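Long-range contacts in cytolethal distending toxin subunit B (Escherichia coli, PDB 2F1N), which nicks DNA as the endonuclease subunit of a tripartite toxin, very probably damaging DNA in intoxicated cells and thereby arresting the cell cycle at G2/M: residues F16-W21 with N179-G184; L51-A56 with A110-R115; G105-A110 with G129-L134; A117-V122 with G135-N140; G184-E189 with Y223-N228. All coordinates share one frame; numbering follows the deposited sequence.

Interaction 1: residues F16-W21 with N179-G184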
# COMPACT_ATOMS: atom_id res chain seq x y z
N PHE A 16 -5.80 -8.84 -9.81
CA PHE A 16 -5.90 -8.50 -8.38
C PHE A 16 -6.95 -7.40 -8.08
O PHE A 16 -7.06 -6.45 -8.85
CB PHE A 16 -4.56 -7.95 -7.88
CG PHE A 16 -3.41 -8.94 -7.92
CD1 PHE A 16 -2.75 -9.21 -9.11
CD2 PHE A 16 -2.99 -9.58 -6.76
CE1 PHE A 16 -1.68 -10.12 -9.15
CE2 PHE A 16 -1.92 -10.49 -6.77
CZ PHE A 16 -1.27 -10.76 -7.97
N ARG A 17 -7.67 -7.54 -6.96
CA ARG A 17 -8.39 -6.40 -6.35
C ARG A 17 -7.48 -5.95 -5.21
O ARG A 17 -7.11 -6.76 -4.38
CB ARG A 17 -9.71 -6.85 -5.74
CG ARG A 17 -10.79 -7.18 -6.73
CD ARG A 17 -12.09 -7.64 -6.07
NE ARG A 17 -12.45 -6.87 -4.86
CZ ARG A 17 -13.10 -5.71 -4.88
NH1 ARG A 17 -13.48 -5.19 -6.04
NH2 ARG A 17 -13.41 -5.07 -3.75
N VAL A 18 -7.09 -4.68 -5.23
CA VAL A 18 -6.23 -4.17 -4.17
C VAL A 18 -6.88 -2.92 -3.59
O VAL A 18 -7.87 -2.39 -4.11
CB VAL A 18 -4.79 -3.86 -4.70
CG1 VAL A 18 -4.18 -5.10 -5.42
CG2 VAL A 18 -4.81 -2.69 -5.65
N ALA A 19 -6.35 -2.45 -2.47
CA ALA A 19 -6.88 -1.21 -1.87
C ALA A 19 -5.85 -0.57 -0.95
O ALA A 19 -4.81 -1.15 -0.65
CB ALA A 19 -8.19 -1.53 -1.03
N THR A 20 -6.12 0.67 -0.56
CA THR A 20 -5.25 1.36 0.37
C THR A 20 -6.12 2.08 1.41
O THR A 20 -7.21 2.58 1.06
CB THR A 20 -4.35 2.34 -0.41
OG1 THR A 20 -3.55 3.08 0.51
CG2 THR A 20 -5.17 3.42 -1.15
N TRP A 21 -5.68 2.07 2.67
CA TRP A 21 -6.40 2.79 3.70
C TRP A 21 -5.46 3.37 4.76
O TRP A 21 -4.64 2.66 5.34
CB TRP A 21 -7.40 1.79 4.35
CG TRP A 21 -8.38 2.49 5.29
CD1 TRP A 21 -8.85 3.77 5.19
CD2 TRP A 21 -8.96 1.94 6.49
NE1 TRP A 21 -9.70 4.05 6.24
CE2 TRP A 21 -9.78 2.94 7.05
CE3 TRP A 21 -8.88 0.69 7.14
CZ2 TRP A 21 -10.53 2.73 8.23
CZ3 TRP A 21 -9.59 0.48 8.30
CH2 TRP A 21 -10.42 1.50 8.84
N ASN A 179 5.81 -5.68 -12.85
CA ASN A 179 4.78 -4.66 -12.79
C ASN A 179 4.61 -4.25 -11.35
O ASN A 179 4.36 -5.09 -10.52
CB ASN A 179 3.46 -5.21 -13.33
CG ASN A 179 3.56 -5.54 -14.82
OD1 ASN A 179 3.91 -4.69 -15.60
ND2 ASN A 179 3.26 -6.78 -15.19
N TRP A 180 4.76 -2.96 -11.08
CA TRP A 180 4.66 -2.48 -9.68
C TRP A 180 3.48 -1.54 -9.47
O TRP A 180 3.01 -0.85 -10.40
CB TRP A 180 5.96 -1.85 -9.22
CG TRP A 180 6.64 -0.86 -10.16
CD1 TRP A 180 7.68 -1.15 -11.00
CD2 TRP A 180 6.38 0.55 -10.30
NE1 TRP A 180 8.08 -0.02 -11.65
CE2 TRP A 180 7.33 1.04 -11.24
CE3 TRP A 180 5.47 1.46 -9.70
CZ2 TRP A 180 7.38 2.40 -11.64
CZ3 TRP A 180 5.53 2.83 -10.09
CH2 TRP A 180 6.49 3.28 -11.04
N MET A 181 2.99 -1.50 -8.21
CA MET A 181 1.91 -0.60 -7.88
C MET A 181 2.22 -0.01 -6.52
O MET A 181 2.51 -0.76 -5.61
CB MET A 181 0.56 -1.32 -7.82
CG MET A 181 -0.54 -0.30 -7.66
SD MET A 181 -2.21 -0.97 -7.54
CE MET A 181 -2.33 -1.88 -9.07
N ILE A 182 2.19 1.31 -6.43
CA ILE A 182 2.38 1.99 -5.14
C ILE A 182 1.00 2.48 -4.66
O ILE A 182 0.33 3.27 -5.35
CB ILE A 182 3.32 3.20 -5.29
CG1 ILE A 182 4.63 2.81 -6.03
CG2 ILE A 182 3.60 3.77 -3.88
CD1 ILE A 182 5.50 4.01 -6.47
N LEU A 183 0.57 2.04 -3.49
CA LEU A 183 -0.77 2.37 -2.96
C LEU A 183 -0.53 3.17 -1.71
O LEU A 183 0.22 2.74 -0.84
CB LEU A 183 -1.46 1.07 -2.55
CG LEU A 183 -1.87 0.16 -3.73
CD1 LEU A 183 -1.85 -1.36 -3.34
CD2 LEU A 183 -3.29 0.59 -4.11
N GLY A 184 -1.10 4.34 -1.62
CA GLY A 184 -0.90 5.04 -0.37
C GLY A 184 -1.48 6.40 -0.28
O GLY A 184 -2.30 6.79 -1.13
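Leu183, Thr20 and Val18 carry this contact, in which two strands of different sheets lie across the protein core. Leu183 reaches over with both methyls: CD2 lies 3.9 Å from Val18 CG2, and CD1 comes 4.0 Å from the carbonyl O of Ala19. The stem of the same side chain meets Thr20, CB to CB at 3.8 Å. Val18 answers with one branch. Its CG2, held between the backbone N and the carbonyl carbon (chi1 -53°), wedges between Leu183 and the thioether of Met181, touching Met181 SD at 3.6 Å. Thr20 turns its hydroxyl anti to the backbone N, which sets OG1 3.4 Å from Gly184 CA; the hydroxyl finds its polar partner in the side-chain amide of Gln54, within the core. At the corner, the backbone of Gly184 is turned so that a CB would collide with the carbonyl before it, a conformation suited to glycine. The segments 18-21 and 179-183 run 7.9 Å apart at an angle of 29°, too far for backbone pairing, so side chains bridge most of the gap and reach the backbone at Ala19 and Gly184. Such face-to-face packing of two mixed sheets is the beta sandwich of the DNase I-like fold.

Interaction 2: residues L51-A56 with A110-R115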
# COMPACT_ATOMS: atom_id res chain seq x y z
N LEU A 51 -4.12 -5.31 0.70
CA LEU A 51 -4.44 -4.04 1.30
C LEU A 51 -3.15 -3.33 1.80
O LEU A 51 -2.40 -3.88 2.63
CB LEU A 51 -5.42 -4.21 2.49
CG LEU A 51 -5.77 -2.95 3.29
CD1 LEU A 51 -6.54 -1.92 2.42
CD2 LEU A 51 -6.52 -3.33 4.57
N ALA A 52 -2.96 -2.09 1.35
CA ALA A 52 -1.89 -1.25 1.85
C ALA A 52 -2.48 -0.41 2.97
O ALA A 52 -3.57 0.18 2.83
CB ALA A 52 -1.31 -0.34 0.74
N VAL A 53 -1.76 -0.34 4.07
CA VAL A 53 -2.23 0.41 5.25
C VAL A 53 -1.20 1.46 5.67
O VAL A 53 0.04 1.18 5.69
CB VAL A 53 -2.49 -0.57 6.45
CG1 VAL A 53 -3.16 0.19 7.67
CG2 VAL A 53 -3.34 -1.77 6.01
N GLN A 54 -1.70 2.67 6.03
CA GLN A 54 -0.85 3.72 6.62
C GLN A 54 -1.41 4.11 8.02
O GLN A 54 -2.56 3.79 8.31
CB GLN A 54 -0.77 4.99 5.72
CG GLN A 54 -0.34 4.59 4.25
CD GLN A 54 -1.54 4.17 3.43
OE1 GLN A 54 -2.65 4.72 3.60
NE2 GLN A 54 -1.38 3.11 2.59
N GLU A 55 -0.56 4.71 8.85
CA GLU A 55 -0.88 4.97 10.28
C GLU A 55 -1.49 3.70 10.88
O GLU A 55 -2.57 3.72 11.49
CB GLU A 55 -1.82 6.18 10.41
CG GLU A 55 -1.19 7.41 9.75
CD GLU A 55 -1.96 8.71 10.00
OE1 GLU A 55 -2.64 8.87 11.06
OE2 GLU A 55 -1.80 9.59 9.14
N ALA A 56 -0.76 2.60 10.74
CA ALA A 56 -1.34 1.27 10.96
C ALA A 56 -1.46 0.89 12.45
O ALA A 56 -2.12 -0.10 12.78
CB ALA A 56 -0.52 0.18 10.20
N ALA A 110 1.75 -1.01 6.85
CA ALA A 110 1.53 -2.46 6.63
C ALA A 110 1.02 -2.78 5.24
O ALA A 110 0.43 -1.94 4.56
CB ALA A 110 0.51 -3.05 7.70
N LEU A 111 1.27 -4.02 4.85
CA LEU A 111 0.58 -4.65 3.72
C LEU A 111 -0.04 -5.95 4.22
O LEU A 111 0.61 -6.73 4.95
CB LEU A 111 1.59 -4.93 2.62
CG LEU A 111 2.06 -3.77 1.77
CD1 LEU A 111 3.44 -4.14 1.14
CD2 LEU A 111 1.01 -3.55 0.65
N VAL A 112 -1.28 -6.20 3.82
CA VAL A 112 -1.96 -7.43 4.17
C VAL A 112 -2.24 -8.16 2.85
O VAL A 112 -2.71 -7.52 1.87
CB VAL A 112 -3.30 -7.14 4.84
CG1 VAL A 112 -3.90 -8.44 5.45
CG2 VAL A 112 -3.09 -6.06 5.95
N SER A 113 -1.93 -9.44 2.81
CA SER A 113 -2.12 -10.19 1.55
C SER A 113 -2.67 -11.57 1.75
O SER A 113 -2.29 -12.25 2.68
CB SER A 113 -0.81 -10.33 0.79
OG SER A 113 0.27 -10.38 1.66
N ASN A 114 -3.53 -12.00 0.84
CA ASN A 114 -4.06 -13.38 0.97
C ASN A 114 -3.14 -14.46 0.39
O ASN A 114 -3.50 -15.66 0.41
CB ASN A 114 -5.47 -13.49 0.37
CG ASN A 114 -5.55 -13.09 -1.08
OD1 ASN A 114 -4.56 -12.99 -1.79
ND2 ASN A 114 -6.79 -12.93 -1.55
N ARG A 115 -1.97 -14.03 -0.07
CA ARG A 115 -0.91 -14.94 -0.49
C ARG A 115 0.39 -14.56 0.25
O ARG A 115 0.68 -13.38 0.39
CB ARG A 115 -0.70 -14.84 -2.02
CG ARG A 115 -1.92 -15.31 -2.83
CD ARG A 115 -1.70 -15.46 -4.37
NE ARG A 115 -0.79 -16.56 -4.75
CZ ARG A 115 -1.09 -17.62 -5.54
NH1 ARG A 115 -2.32 -17.79 -6.06
NH2 ARG A 115 -0.16 -18.54 -5.82
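Leu51 and Val112 grip each other through both backbone groups, and Val53 and Ala110 repeat the pattern two residues on. Leu51 N donates to Val112 O at 2.9 Å and Val112 N to Leu51 O at 2.8 Å. In the second ring Val53 N reaches Ala110 O at 2.8 Å and Ala110 N reaches Val53 O at 3.0 Å; Val53 O also accepts from the hydroxyl of Thr145 in the facing sheet. Ala52 and Leu111 form the non-hydrogen-bonded pair between them. Here a weaker polar touch is added, the CA-H of Leu111 pointing at Leu51 O. The apolar contacts divide by face. Beside Ala52, Leu111 bends CD2 back over the neighbouring strand to 4.0 Å from Ala52 CB, its CG lying beside the backbone N (chi1 -77°). The other face carries Leu51, Val53, Ala110 and Val112: Val53 CB sits 4.1 Å from Ala110 CB, and Ala56, past the corner at 54-55, returns its CB to within 4.2 Å of Ala110 CB. That second face is covered by helix 31-42, with Trp34 on Ala110 and Val112 and Val38 on Leu51; the Ala52-Leu111 face looks to strand 141-147 of the other sheet, and strands 18-25 and 92-98 flank the pair.

Interaction 3: residues G105-A110 with G129-L134; sequences GRVNLA and GGRPLL
Arg131, packed against Val107, has its guanidinium tied to the end of strand 141-147 and the residue that follows: NE donates to the carbonyl O of His147 and NH2, more weakly, to that of Ala148. These bonds fix the far end of a chain bent at chi2 and chi3, and the bends fold Arg131 across Val107 at about a right angle. The valine meets it with both branches. CG1 lies 3.7 Å from Arg131 NH1, approaching the guanidinium obliquely, while CG2 touches the aliphatic stem, 3.9 Å from Arg131 CD. Leu109 has the largest share of the buried surface. With CG anti to its carbonyl carbon (chi1 -68°), it points across at Pro132; its CD1 comes within 3.4 Å of Pro132 O and 4.0 Å of Pro132 CG, sliding past the ring in the opposite direction. One step further, Leu134 closes the contact from the other strand. Its CG is anti to the backbone N, and CD2 comes to rest on backbone, 4.0 Å from both Leu109 O and Ala110 CA. Side chains make the contact, resting partly on backbone; the strands pair elsewhere, Ala110 with Val53 and Leu134 with Thr145. The two touching runs point almost the same way, 4° apart, yet each belongs to its own sheet. One feeds strand 109-113 and the other strand 133-138, and the leucines between them form part of the hydrophobic interior of the two-layered beta sandwich characteristic of the DNase I-like fold.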
# COMPACT_ATOMS: atom_id res chain seq x y z
N GLY A 105 4.24 5.53 17.58
CA GLY A 105 3.63 4.56 16.67
C GLY A 105 2.44 5.02 15.85
O GLY A 105 1.56 4.23 15.56
N ARG A 106 2.42 6.29 15.45
CA ARG A 106 1.27 6.84 14.72
C ARG A 106 1.49 6.89 13.21
O ARG A 106 0.64 7.41 12.45
CB ARG A 106 0.92 8.23 15.26
CG ARG A 106 -0.17 8.19 16.37
CD ARG A 106 -0.47 9.52 17.02
NE ARG A 106 0.67 9.97 17.81
CZ ARG A 106 0.77 9.82 19.13
NH1 ARG A 106 -0.22 9.23 19.81
NH2 ARG A 106 1.85 10.25 19.77
N VAL A 107 2.64 6.40 12.76
CA VAL A 107 2.93 6.42 11.33
C VAL A 107 3.46 5.05 10.85
O VAL A 107 4.20 4.94 9.87
CB VAL A 107 3.83 7.67 10.90
CG1 VAL A 107 3.15 9.00 11.24
CG2 VAL A 107 5.22 7.62 11.51
N ASN A 108 2.97 3.98 11.50
CA ASN A 108 3.40 2.63 11.07
C ASN A 108 2.79 2.24 9.73
O ASN A 108 1.76 2.74 9.36
CB ASN A 108 3.09 1.59 12.14
CG ASN A 108 3.87 1.86 13.42
OD1 ASN A 108 4.94 2.43 13.39
ND2 ASN A 108 3.37 1.34 14.52
N LEU A 109 3.45 1.33 9.03
CA LEU A 109 2.99 0.87 7.71
C LEU A 109 2.72 -0.61 7.69
O LEU A 109 3.36 -1.37 8.42
CB LEU A 109 4.07 1.13 6.65
CG LEU A 109 4.35 2.59 6.35
CD1 LEU A 109 5.72 2.63 5.62
CD2 LEU A 109 3.26 3.23 5.57
N ALA A 110 1.75 -1.01 6.85
CA ALA A 110 1.53 -2.46 6.63
C ALA A 110 1.02 -2.78 5.24
O ALA A 110 0.43 -1.94 4.56
CB ALA A 110 0.51 -3.05 7.70
N GLY A 129 12.61 12.75 8.09
CA GLY A 129 11.25 12.73 8.60
C GLY A 129 10.21 12.03 7.74
O GLY A 129 9.03 11.99 8.09
N GLY A 130 10.64 11.49 6.60
CA GLY A 130 9.73 10.73 5.74
C GLY A 130 9.65 9.29 6.23
O GLY A 130 10.45 8.87 7.08
N ARG A 131 8.69 8.53 5.68
CA ARG A 131 8.50 7.12 5.98
C ARG A 131 9.27 6.31 4.92
O ARG A 131 9.57 6.83 3.86
CB ARG A 131 7.00 6.77 5.85
CG ARG A 131 6.28 6.75 7.17
CD ARG A 131 6.13 8.10 7.71
NE ARG A 131 5.23 8.98 6.92
CZ ARG A 131 4.75 10.16 7.37
NH1 ARG A 131 5.11 10.65 8.57
NH2 ARG A 131 3.91 10.87 6.62
N PRO A 132 9.61 5.06 5.23
CA PRO A 132 10.18 4.14 4.23
C PRO A 132 9.10 3.70 3.26
O PRO A 132 7.93 4.05 3.41
CB PRO A 132 10.65 2.94 5.09
CG PRO A 132 9.67 2.90 6.23
CD PRO A 132 9.36 4.38 6.52
N LEU A 133 9.51 2.93 2.24
CA LEU A 133 8.59 2.20 1.37
C LEU A 133 8.61 0.72 1.71
O LEU A 133 9.65 0.15 1.77
CB LEU A 133 9.03 2.37 -0.10
CG LEU A 133 8.64 3.77 -0.58
CD1 LEU A 133 9.40 4.15 -1.86
CD2 LEU A 133 7.12 3.88 -0.80
N LEU A 134 7.45 0.11 1.94
CA LEU A 134 7.41 -1.31 2.25
C LEU A 134 6.67 -1.94 1.10
O LEU A 134 5.61 -1.46 0.74
CB LEU A 134 6.66 -1.53 3.57
CG LEU A 134 6.14 -2.94 3.92
CD1 LEU A 134 7.34 -3.85 4.16
CD2 LEU A 134 5.21 -2.86 5.17

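Interaction 4: residues A117-V122 with G135-N140; sequences ADEVFV and GIRIGN
A classic beta bulge sits at the open end of the hairpin of strands 119-123 and 133-138, with Asp118 and Glu119 both facing Arg137. Arg137 O takes the N-H of Asp118 at 2.8 Å, in a bond bent to 132° at the hydrogen, and only a weak bond from Glu119 N; in return Arg137 N donates to Glu119 O. Beyond the bulge pairing is regular, Phe121 and Gly135 exchanging two bonds. Just before the bulge, Ala117 CB packs 3.7 Å from Ile136 CB. The side chain of Arg137 leaves the backbone with CG anti to N (chi1 -179°) and bends at chi3, bringing its guanidinium back over Asp118, whose CB lies against one face, 3.5 Å from Arg137 NH2. Glu119 OE1 meets the guanidinium edge: Arg137 NE donates to its anti lone pair at 2.9 Å, forming a salt bridge although the two planes stand 79° apart. The same OE1 accepts from His175 NE2. At the far corner Arg137 NH1 bonds Gly139 O at 2.9 Å, and a water accepts from NH1 while donating weakly to Asp118 OD2. That carboxylate oxygen also takes Gly139 N at 2.8 Å, bracing the turn after the strand. Phe121 CE2 covers the arginine stem, 3.8 Å from Arg137 CB. Glu119, shared with His175, and the nearby Asp118 probably offset the charge of Arg137, the latter without a direct bond, and the bonds at NE and NH1 hold the flat group against rotation.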
# COMPACT_ATOMS: atom_id res chain seq x y z
N ALA A 117 4.04 -13.44 0.63
CA ALA A 117 4.90 -12.68 -0.28
C ALA A 117 6.02 -13.59 -0.78
O ALA A 117 6.65 -14.31 0.00
CB ALA A 117 5.56 -11.51 0.50
N ASP A 118 6.27 -13.58 -2.09
CA ASP A 118 7.48 -14.26 -2.60
C ASP A 118 8.77 -13.57 -2.20
O ASP A 118 9.82 -14.20 -2.02
CB ASP A 118 7.40 -14.42 -4.13
CG ASP A 118 6.20 -15.27 -4.53
OD1 ASP A 118 5.87 -16.24 -3.81
OD2 ASP A 118 5.50 -15.05 -5.53
N GLU A 119 8.68 -12.25 -2.10
CA GLU A 119 9.85 -11.43 -1.77
C GLU A 119 9.31 -10.19 -1.03
O GLU A 119 8.19 -9.74 -1.27
CB GLU A 119 10.61 -11.05 -3.06
CG GLU A 119 11.99 -10.45 -2.91
CD GLU A 119 12.74 -10.33 -4.23
OE1 GLU A 119 12.14 -10.44 -5.34
OE2 GLU A 119 13.94 -10.10 -4.12
N VAL A 120 10.11 -9.69 -0.10
CA VAL A 120 9.76 -8.45 0.60
C VAL A 120 10.78 -7.37 0.31
O VAL A 120 11.99 -7.62 0.43
CB VAL A 120 9.68 -8.68 2.11
CG1 VAL A 120 9.12 -7.36 2.82
CG2 VAL A 120 8.80 -9.88 2.38
N PHE A 121 10.29 -6.17 -0.02
CA PHE A 121 11.14 -4.99 -0.33
C PHE A 121 11.01 -3.92 0.78
O PHE A 121 9.91 -3.60 1.19
CB PHE A 121 10.77 -4.34 -1.65
CG PHE A 121 10.81 -5.27 -2.82
CD1 PHE A 121 11.94 -6.02 -3.10
CD2 PHE A 121 9.68 -5.45 -3.60
CE1 PHE A 121 11.95 -6.92 -4.20
CE2 PHE A 121 9.69 -6.37 -4.67
CZ PHE A 121 10.83 -7.07 -4.96
N VAL A 122 12.14 -3.39 1.22
CA VAL A 122 12.15 -2.31 2.19
C VAL A 122 13.10 -1.26 1.65
O VAL A 122 14.32 -1.49 1.56
CB VAL A 122 12.72 -2.76 3.53
CG1 VAL A 122 12.39 -1.66 4.53
CG2 VAL A 122 12.12 -4.12 3.96
N GLY A 135 7.23 -3.01 0.52
CA GLY A 135 6.58 -3.65 -0.62
C GLY A 135 6.67 -5.17 -0.56
O GLY A 135 7.55 -5.71 0.12
N ILE A 136 5.76 -5.85 -1.28
CA ILE A 136 5.88 -7.31 -1.45
C ILE A 136 5.80 -7.64 -2.95
O ILE A 136 5.14 -6.93 -3.70
CB ILE A 136 4.78 -8.09 -0.68
CG1 ILE A 136 3.39 -7.75 -1.19
CG2 ILE A 136 4.92 -7.76 0.87
CD1 ILE A 136 2.28 -8.55 -0.52
N ARG A 137 6.43 -8.73 -3.33
CA ARG A 137 6.30 -9.25 -4.69
C ARG A 137 5.50 -10.55 -4.62
O ARG A 137 5.79 -11.39 -3.75
CB ARG A 137 7.70 -9.52 -5.29
CG ARG A 137 7.60 -10.06 -6.77
CD ARG A 137 8.96 -10.35 -7.39
NE ARG A 137 9.72 -11.34 -6.62
CZ ARG A 137 9.53 -12.67 -6.68
NH1 ARG A 137 8.56 -13.19 -7.45
NH2 ARG A 137 10.27 -13.49 -5.93
N ILE A 138 4.51 -10.70 -5.50
CA ILE A 138 3.80 -11.97 -5.66
C ILE A 138 3.92 -12.25 -7.14
O ILE A 138 3.37 -11.49 -7.97
CB ILE A 138 2.35 -11.84 -5.24
CG1 ILE A 138 2.28 -11.60 -3.71
CG2 ILE A 138 1.55 -13.13 -5.54
CD1 ILE A 138 1.02 -10.95 -3.33
N GLY A 139 4.67 -13.28 -7.50
CA GLY A 139 4.88 -13.54 -8.94
C GLY A 139 5.56 -12.36 -9.61
O GLY A 139 6.58 -11.83 -9.14
N ASN A 140 4.97 -11.91 -10.71
CA ASN A 140 5.56 -10.86 -11.52
C ASN A 140 5.10 -9.44 -11.16
O ASN A 140 5.35 -8.52 -11.93
CB ASN A 140 5.14 -11.15 -12.96
CG ASN A 140 6.01 -10.50 -13.94
OD1 ASN A 140 7.22 -10.78 -14.00
ND2 ASN A 140 5.41 -9.63 -14.78
O HOH W 1 7.63 -15.88 -7.51

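Interaction 5: residues G184-E189 with Y223-N228; sequences GDFNRE and YAVAGN
Gly184 and Tyr223 form an antiparallel hydrogen-bonded pair at the corner where the Gly-Asp-Phe-Asn motif begins, a sequence which in DNase I-like relatives lines the active site. The bridge has two backbone bonds of 3.1 Å, Gly184 N to Tyr223 O and Tyr223 N to Gly184 O. Past the corner the chain swings back, and Phe186 lays its ring on Tyr223 in an offset stack, centroids 4.8 Å apart and planes at 30°. Phe186 CD2 does the touching, over one tyrosine face toward the rim and 3.5 Å from Tyr223 CE1. The edge of the phenylalanine reaches further along the strand: CE2 lies 3.3 Å from Tyr223 O, close to the Phe186 ring plane, and CZ meets Val225 CG2 at 3.8 Å. The tyrosine is folded back toward the loop because its CG sits between the backbone N and the carbonyl carbon (chi1 49°). Arg188 and Glu189 belong to the nuclear localization signal; the Arg188 guanidinium turns elsewhere, bonded to Asn154 and salt-bridged to Asp192, and Glu189 takes the N-cap position of helix 190-194. The loop is pinned at its far end by the tyrosine hydroxyl, for Tyr223 OH donates to Arg188 O at 2.8 Å, from above the plane of that carbonyl.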
# COMPACT_ATOMS: atom_id res chain seq x y z
N GLY A 184 -1.10 4.34 -1.62
CA GLY A 184 -0.90 5.04 -0.37
C GLY A 184 -1.48 6.40 -0.28
O GLY A 184 -2.30 6.79 -1.13
N ASP A 185 -1.13 7.05 0.84
CA ASP A 185 -1.51 8.42 1.09
C ASP A 185 -0.35 9.27 0.63
O ASP A 185 0.70 9.41 1.29
CB ASP A 185 -1.80 8.60 2.60
CG ASP A 185 -2.18 10.01 2.96
OD1 ASP A 185 -2.16 10.95 2.10
OD2 ASP A 185 -2.45 10.26 4.16
N PHE A 186 -0.55 9.87 -0.53
CA PHE A 186 0.50 10.68 -1.14
C PHE A 186 0.50 12.12 -0.66
O PHE A 186 1.44 12.88 -0.93
CB PHE A 186 0.38 10.62 -2.66
CG PHE A 186 0.70 9.28 -3.23
CD1 PHE A 186 2.03 8.88 -3.40
CD2 PHE A 186 -0.32 8.38 -3.57
CE1 PHE A 186 2.33 7.59 -3.91
CE2 PHE A 186 -0.04 7.09 -4.10
CZ PHE A 186 1.30 6.72 -4.27
N ASN A 187 -0.56 12.50 0.05
CA ASN A 187 -0.64 13.84 0.68
C ASN A 187 -0.47 15.01 -0.29
O ASN A 187 -0.08 16.10 0.11
CB ASN A 187 0.34 13.96 1.88
CG ASN A 187 -0.36 13.77 3.21
OD1 ASN A 187 -1.46 14.31 3.44
ND2 ASN A 187 0.23 12.99 4.08
N ARG A 188 -0.83 14.76 -1.55
CA ARG A 188 -1.01 15.76 -2.61
C ARG A 188 -1.97 15.15 -3.63
O ARG A 188 -2.12 13.91 -3.68
CB ARG A 188 0.33 16.16 -3.24
CG ARG A 188 1.07 15.03 -3.95
CD ARG A 188 2.22 15.62 -4.81
NE ARG A 188 3.34 16.11 -4.02
CZ ARG A 188 4.34 16.87 -4.52
NH1 ARG A 188 4.28 17.30 -5.80
NH2 ARG A 188 5.38 17.23 -3.78
N GLU A 189 -2.63 16.00 -4.43
CA GLU A 189 -3.64 15.54 -5.35
C GLU A 189 -2.94 14.85 -6.54
O GLU A 189 -1.79 15.09 -6.77
CB GLU A 189 -4.51 16.75 -5.81
CG GLU A 189 -5.99 16.51 -5.64
CD GLU A 189 -6.51 16.92 -4.29
OE1 GLU A 189 -5.71 17.25 -3.41
OE2 GLU A 189 -7.75 16.95 -4.13
N TYR A 223 -4.47 7.05 -3.26
CA TYR A 223 -4.70 6.48 -4.58
C TYR A 223 -3.53 5.58 -4.94
O TYR A 223 -2.77 5.17 -4.04
CB TYR A 223 -4.95 7.64 -5.60
CG TYR A 223 -3.96 8.77 -5.57
CD1 TYR A 223 -2.80 8.73 -6.35
CD2 TYR A 223 -4.19 9.94 -4.80
CE1 TYR A 223 -1.87 9.80 -6.34
CE2 TYR A 223 -3.26 11.01 -4.73
CZ TYR A 223 -2.13 10.94 -5.51
OH TYR A 223 -1.23 11.96 -5.47
N ALA A 224 -3.38 5.24 -6.23
CA ALA A 224 -2.37 4.26 -6.66
C ALA A 224 -1.55 4.78 -7.83
O ALA A 224 -2.06 5.57 -8.65
CB ALA A 224 -2.99 2.91 -7.03
N VAL A 225 -0.28 4.34 -7.92
CA VAL A 225 0.55 4.60 -9.12
C VAL A 225 0.99 3.25 -9.62
O VAL A 225 1.67 2.53 -8.89
CB VAL A 225 1.79 5.50 -8.79
CG1 VAL A 225 2.60 5.78 -10.08
CG2 VAL A 225 1.39 6.80 -8.05
N ALA A 226 0.63 2.88 -10.85
CA ALA A 226 1.04 1.60 -11.45
C ALA A 226 2.15 1.89 -12.45
O ALA A 226 2.13 2.92 -13.13
CB ALA A 226 -0.17 0.93 -12.20
N GLY A 227 3.14 1.01 -12.50
CA GLY A 227 4.24 1.27 -13.41
C GLY A 227 5.05 0.04 -13.78
O GLY A 227 4.80 -1.05 -13.28
N ASN A 228 6.00 0.23 -14.69
CA ASN A 228 6.93 -0.80 -15.08
C ASN A 228 8.20 -0.11 -15.57
O ASN A 228 8.14 0.78 -16.44
CB ASN A 228 6.35 -1.68 -16.21
CG ASN A 228 7.22 -2.86 -16.48
OD1 ASN A 228 8.40 -2.75 -16.86
ND2 ASN A 228 6.64 -4.06 -16.27

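Interactions 2, 4 and 5 join neighbouring strands or strand and loop, whereas interactions 1 and 3 bridge the two sheets of one sandwich. Interactions 1 and 2 touch, centres about 9 Å apart, through strands 18-25 and 50-56 and through Leu183 CB, 3.6 Å from Ala52 CB. Interaction 5 shares Gly184 with interaction 1, also about 9 Å away between centres. Interactions 2 and 3 share Ala110, and Leu111 CD1 lies 3.6 Å from Gly135 CA of interaction 4. Interactions 4 and 5 stand about 18 Å apart between centres. The Gly-Asp-Phe-Asn run of interaction 5 and the Gln54-Glu55 pair of interaction 2 match sequences that line the active site in DNase I-like relatives.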